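Local coordinates for protein HD superfamily hydrolase (PDB 3CCG) that probably hydrolyses diadenosine tetraphosphate symmetrically to two ADP, using a pair of iron ions held in an all-helical HD domain, at residues 28-33 with 132-137; 105-110 with 121-126. All coordinates share one frame; numbering follows the deposited sequence.

In the fold
Both contacts lie inside the all-helical HD domain, and the residues 105-126 of interaction 2 are nested within the loop that interaction 1 closes. Interaction 2 is a helix-to-helix contact near the centre of the chain. Small and branched apolar side chains make most of it, with two waters bridging its polar atoms. Interaction 1 lies farther out and joins helix 5-38 to the turn after helix 121-132. It is smaller and mostly buried, with Arg-33 and Pro-134 at its exposed margin and one water as its polar bridge. Helix 121-132 serves both: its start packs in interaction 2 and its last residue in interaction 1. The two meet where Ala-31 CB touches Ile-126 CD1 at 3.5 Å.

Interaction 1. Residues 28-33 with 132-137. With PO4 (phosphate ion), chain D.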
# COMPACT_ATOMS: atom_id res chain seq x y z
N MSE A 28 0.01 19.33 -21.41
CA MSE A 28 0.77 20.55 -21.40
C MSE A 28 -0.11 21.75 -21.13
O MSE A 28 0.14 22.56 -20.25
CB MSE A 28 1.41 20.75 -22.76
CG MSE A 28 2.31 22.00 -22.92
SE MSE A 28 2.90 22.31 -24.76
CE MSE A 28 1.06 22.74 -25.45
N ASP A 29 -1.16 21.87 -21.93
CA ASP A 29 -2.08 23.02 -21.76
C ASP A 29 -2.71 23.04 -20.35
O ASP A 29 -2.89 24.08 -19.75
CB ASP A 29 -3.19 22.99 -22.80
CG ASP A 29 -2.72 23.35 -24.19
OD1 ASP A 29 -1.68 24.01 -24.36
OD2 ASP A 29 -3.45 22.93 -25.10
N THR A 30 -3.13 21.87 -19.89
CA THR A 30 -3.73 21.77 -18.58
C THR A 30 -2.77 22.13 -17.46
O THR A 30 -3.11 22.83 -16.50
CB THR A 30 -4.29 20.34 -18.35
OG1 THR A 30 -5.27 20.05 -19.34
CG2 THR A 30 -4.88 20.19 -16.94
N ALA A 31 -1.53 21.64 -17.58
CA ALA A 31 -0.48 21.96 -16.62
C ALA A 31 -0.26 23.47 -16.58
O ALA A 31 -0.10 24.04 -15.54
CB ALA A 31 0.85 21.24 -16.97
N VAL A 32 -0.25 24.10 -17.75
CA VAL A 32 -0.06 25.54 -17.81
C VAL A 32 -1.22 26.26 -17.14
O VAL A 32 -1.00 27.21 -16.38
CB VAL A 32 0.16 25.99 -19.27
CG1 VAL A 32 0.07 27.54 -19.42
CG2 VAL A 32 1.50 25.50 -19.77
N ARG A 33 -2.43 25.78 -17.39
CA ARG A 33 -3.64 26.38 -16.78
C ARG A 33 -3.57 26.29 -15.24
O ARG A 33 -3.74 27.27 -14.48
CB ARG A 33 -4.90 25.73 -17.33
CG ARG A 33 -6.20 26.35 -16.82
CD ARG A 33 -7.41 25.69 -17.40
NE ARG A 33 -7.51 24.27 -17.07
CZ ARG A 33 -7.94 23.81 -15.91
NH1 ARG A 33 -8.27 24.63 -14.94
NH2 ARG A 33 -7.99 22.49 -15.72
N ILE A 132 -7.14 14.99 -15.86
CA ILE A 132 -8.19 15.96 -16.14
C ILE A 132 -8.07 16.75 -17.47
O ILE A 132 -8.89 17.65 -17.73
CB ILE A 132 -8.29 16.97 -14.94
CG1 ILE A 132 -7.04 17.84 -14.82
CG2 ILE A 132 -8.59 16.23 -13.60
CD1 ILE A 132 -7.16 19.05 -13.94
N GLU A 133 -7.05 16.43 -18.28
CA GLU A 133 -6.85 17.10 -19.57
C GLU A 133 -8.12 16.90 -20.38
O GLU A 133 -8.82 15.89 -20.23
CB GLU A 133 -5.56 16.67 -20.29
CG GLU A 133 -5.49 15.22 -20.64
CD GLU A 133 -5.90 14.94 -22.07
OE1 GLU A 133 -6.36 15.91 -22.75
OE2 GLU A 133 -5.74 13.75 -22.51
N PRO A 134 -8.44 17.90 -21.20
CA PRO A 134 -9.75 18.00 -21.87
C PRO A 134 -10.15 16.81 -22.70
O PRO A 134 -11.34 16.58 -22.89
CB PRO A 134 -9.60 19.23 -22.76
CG PRO A 134 -8.49 19.99 -22.20
CD PRO A 134 -7.59 19.06 -21.47
N GLY A 135 -9.17 16.10 -23.20
CA GLY A 135 -9.40 14.94 -24.03
C GLY A 135 -9.83 13.73 -23.23
O GLY A 135 -10.17 12.71 -23.81
N ARG A 136 -9.84 13.84 -21.91
CA ARG A 136 -10.29 12.71 -21.09
C ARG A 136 -11.78 12.76 -20.76
O ARG A 136 -12.39 13.81 -20.59
CB ARG A 136 -9.48 12.57 -19.82
CG ARG A 136 -8.12 12.03 -20.16
CD ARG A 136 -7.56 11.23 -19.05
NE ARG A 136 -6.25 10.69 -19.36
CZ ARG A 136 -6.06 9.50 -19.91
NH1 ARG A 136 -7.12 8.73 -20.21
NH2 ARG A 136 -4.83 9.06 -20.12
N GLU A 137 -12.32 11.56 -20.64
CA GLU A 137 -13.73 11.32 -20.43
C GLU A 137 -13.92 10.00 -19.69
O GLU A 137 -13.64 8.95 -20.22
CB GLU A 137 -14.39 11.28 -21.82
CG GLU A 137 -15.79 10.67 -21.89
CD GLU A 137 -16.81 11.37 -21.02
OE1 GLU A 137 -16.63 12.57 -20.69
OE2 GLU A 137 -17.80 10.69 -20.68
P PO4 D . -1.12 7.54 -19.27
O1 PO4 D . 0.46 7.41 -19.55
O2 PO4 D . -1.53 7.69 -17.78
O3 PO4 D . -1.83 6.38 -19.95
O4 PO4 D . -1.66 8.76 -19.89
O HOH W 1 -8.69 20.32 -17.75
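Thr-30, on helix 5-38, packs against Ile-132, Glu-133 and Pro-134, where helix 121-132 ends and a type I beta turn runs from Glu-133 to Arg-136. This joins two helices that supply iron ligands in the HD domain, His-23 from the first and Asp-130 from the second. The two branches of Thr-30 do different work. OG1 lies beside the backbone N (chi1 -60°), which leaves CG2 anti to that N, 3.8 Å from Ile-132 CG1, the two side chains crossing at a slant. OG1 faces the turn and comes within 3.3 Å of Pro-134 CD. It also lies over Glu-133 CA. These are packing contacts; the hydroxyl has its polar partner in its own helix, the carbonyl oxygen of Gly-26.

One turn further along, Arg-33 bends at chi3 (61°) and brings its guanidinium to the end of Ile-132. NH2 is 4.0 Å from Ile-132 CD1, which sits at the edge of the group near its plane. A water links the same NH2 to Ile-132 O, accepting from the nitrogen and donating to the oxygen at 2.7 Å. NH1 forms a salt bridge with Asp-149, so the arginine reaches helix 141-150 as well.

Glu-133 turns back toward the metal site. Its OE2 is hydrogen-bonded to ND1 of the iron ligand His-23, a second-shell bond that would orient the imidazole and may polarise it. At the end of the turn, Arg-136 NH2 makes a weak bond to O4 of a phosphate ion, probably from the crystallisation liquor. Within the turn, Gly-135 N donates to Glu-133 OE1 at 2.9 Å, meeting the oxygen from above the carboxylate plane.

Interaction 2. Residues 105-110 with 121-126; sequences VLNAIE and LLEKII
Ala-108 sits between Leu-122, Glu-123 and Ile-126, with its methyl group directed at helix 121-132. Ala-108 CB lies 3.8 Å from Ile-126 CG1 and 4.0 Å from Leu-122 CG. Leu-122 and Ile-126 are one turn apart, so the methyl is held between successive turns of the facing helix. The small side chain lets the backbones close in, and the CA atoms of Ala-108 and Glu-123 are 4.0 Å apart. The segment axes are separated by 8.3 Å and cross at -37°.

Leu-122 extends with CG anti to the backbone N (chi1 180°). This carries CD2 across to the first turn of helix 103-110, where it rests against Val-105 N. Val-105 CG2 lies beside the same methyl. Val-105 CB points away from helix 121-132, and its side chain also packs on Lys-44 and Ala-48 of helix 42-51.

Glu-123 runs along the other flank of Ala-108. Its CG lies 3.8 Å from Ala-108 CA, and the chain beyond brings the carboxylate carbon to Asn-107 CB. A water accepts from Asn-107 ND2 and donates to Glu-123 OE2. The other polar atoms have partners beyond the two segments: Asn-107 OD1 bonds to Arg-91, and Glu-123 OE1 forms a salt bridge with Arg-116, which helps satisfy a buried carboxylate. A second water joins the backbones, donating to Ala-108 O at 2.8 Å and to Glu-123 O.

Ile-126 closes the contact on the side of the metals. Its side chain approaches His-52 and His-112, ligands of the two irons. This is close helix packing about an alanine, joining helices 103-110 and 121-132 beside the di-iron site of an HD domain.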
# COMPACT_ATOMS: atom_id res chain seq x y z
N VAL A 105 11.23 19.59 -12.89
CA VAL A 105 10.64 19.01 -14.12
C VAL A 105 10.93 17.53 -14.17
O VAL A 105 10.03 16.73 -14.44
CB VAL A 105 11.16 19.69 -15.35
CG1 VAL A 105 10.81 18.97 -16.68
CG2 VAL A 105 10.67 21.15 -15.40
N LEU A 106 12.17 17.14 -13.94
CA LEU A 106 12.50 15.71 -14.03
C LEU A 106 11.70 14.91 -12.98
O LEU A 106 11.21 13.81 -13.29
CB LEU A 106 14.01 15.52 -13.87
CG LEU A 106 14.84 16.12 -14.98
CD1 LEU A 106 16.34 15.99 -14.60
CD2 LEU A 106 14.53 15.49 -16.35
N ASN A 107 11.59 15.40 -11.75
CA ASN A 107 10.78 14.71 -10.75
C ASN A 107 9.30 14.59 -11.19
O ASN A 107 8.64 13.55 -10.99
CB ASN A 107 10.81 15.41 -9.38
CG ASN A 107 12.12 15.22 -8.66
OD1 ASN A 107 12.83 14.24 -8.90
ND2 ASN A 107 12.47 16.18 -7.79
N ALA A 108 8.75 15.67 -11.74
CA ALA A 108 7.36 15.67 -12.15
C ALA A 108 7.12 14.58 -13.22
O ALA A 108 6.10 13.93 -13.22
CB ALA A 108 6.99 17.04 -12.67
N ILE A 109 8.06 14.41 -14.14
CA ILE A 109 7.96 13.37 -15.15
C ILE A 109 8.11 11.99 -14.46
O ILE A 109 7.29 11.10 -14.65
CB ILE A 109 9.06 13.53 -16.20
CG1 ILE A 109 8.96 14.88 -16.92
CG2 ILE A 109 9.03 12.41 -17.18
CD1 ILE A 109 10.22 15.19 -17.78
N GLU A 110 9.14 11.84 -13.65
CA GLU A 110 9.40 10.56 -13.00
C GLU A 110 8.19 10.02 -12.22
O GLU A 110 7.93 8.81 -12.28
CB GLU A 110 10.56 10.65 -12.04
CG GLU A 110 10.87 9.38 -11.29
CD GLU A 110 12.18 9.44 -10.51
OE1 GLU A 110 12.81 10.49 -10.42
OE2 GLU A 110 12.49 8.41 -9.89
N LEU A 121 4.71 21.19 -5.91
CA LEU A 121 3.57 21.72 -6.57
C LEU A 121 3.59 21.28 -8.06
O LEU A 121 2.55 20.86 -8.58
CB LEU A 121 3.56 23.24 -6.42
CG LEU A 121 2.46 23.93 -7.21
CD1 LEU A 121 1.04 23.42 -6.89
CD2 LEU A 121 2.59 25.46 -7.03
N LEU A 122 4.76 21.35 -8.72
CA LEU A 122 4.84 20.96 -10.15
C LEU A 122 4.52 19.46 -10.31
O LEU A 122 3.77 19.08 -11.20
CB LEU A 122 6.19 21.28 -10.73
CG LEU A 122 6.39 20.92 -12.22
CD1 LEU A 122 5.42 21.81 -13.08
CD2 LEU A 122 7.88 21.05 -12.58
N GLU A 123 5.06 18.63 -9.43
CA GLU A 123 4.78 17.20 -9.49
C GLU A 123 3.27 16.93 -9.39
O GLU A 123 2.71 16.13 -10.13
CB GLU A 123 5.48 16.47 -8.36
CG GLU A 123 6.94 16.30 -8.47
CD GLU A 123 7.56 15.68 -7.24
OE1 GLU A 123 7.24 14.48 -7.01
OE2 GLU A 123 8.30 16.36 -6.50
N LYS A 124 2.59 17.65 -8.47
CA LYS A 124 1.17 17.48 -8.29
C LYS A 124 0.37 17.89 -9.56
O LYS A 124 -0.58 17.25 -9.96
CB LYS A 124 0.65 18.24 -7.08
CG LYS A 124 1.30 17.83 -5.78
CD LYS A 124 0.74 18.61 -4.61
CE LYS A 124 1.36 18.14 -3.30
NZ LYS A 124 0.94 19.01 -2.14
N ILE A 125 0.75 19.06 -10.10
CA ILE A 125 0.12 19.59 -11.31
C ILE A 125 0.22 18.58 -12.49
O ILE A 125 -0.77 18.31 -13.20
CB ILE A 125 0.73 20.95 -11.66
CG1 ILE A 125 0.26 22.00 -10.65
CG2 ILE A 125 0.32 21.34 -13.06
CD1 ILE A 125 0.86 23.42 -10.83
N ILE A 126 1.42 17.98 -12.66
CA ILE A 126 1.64 17.08 -13.81
C ILE A 126 0.85 15.79 -13.58
O ILE A 126 0.14 15.28 -14.46
CB ILE A 126 3.12 16.84 -14.09
CG1 ILE A 126 3.81 18.18 -14.44
CG2 ILE A 126 3.29 15.80 -15.19
CD1 ILE A 126 3.11 19.04 -15.52
O HOH W 2 10.25 18.10 -7.38
O HOH W 3 4.40 13.90 -10.95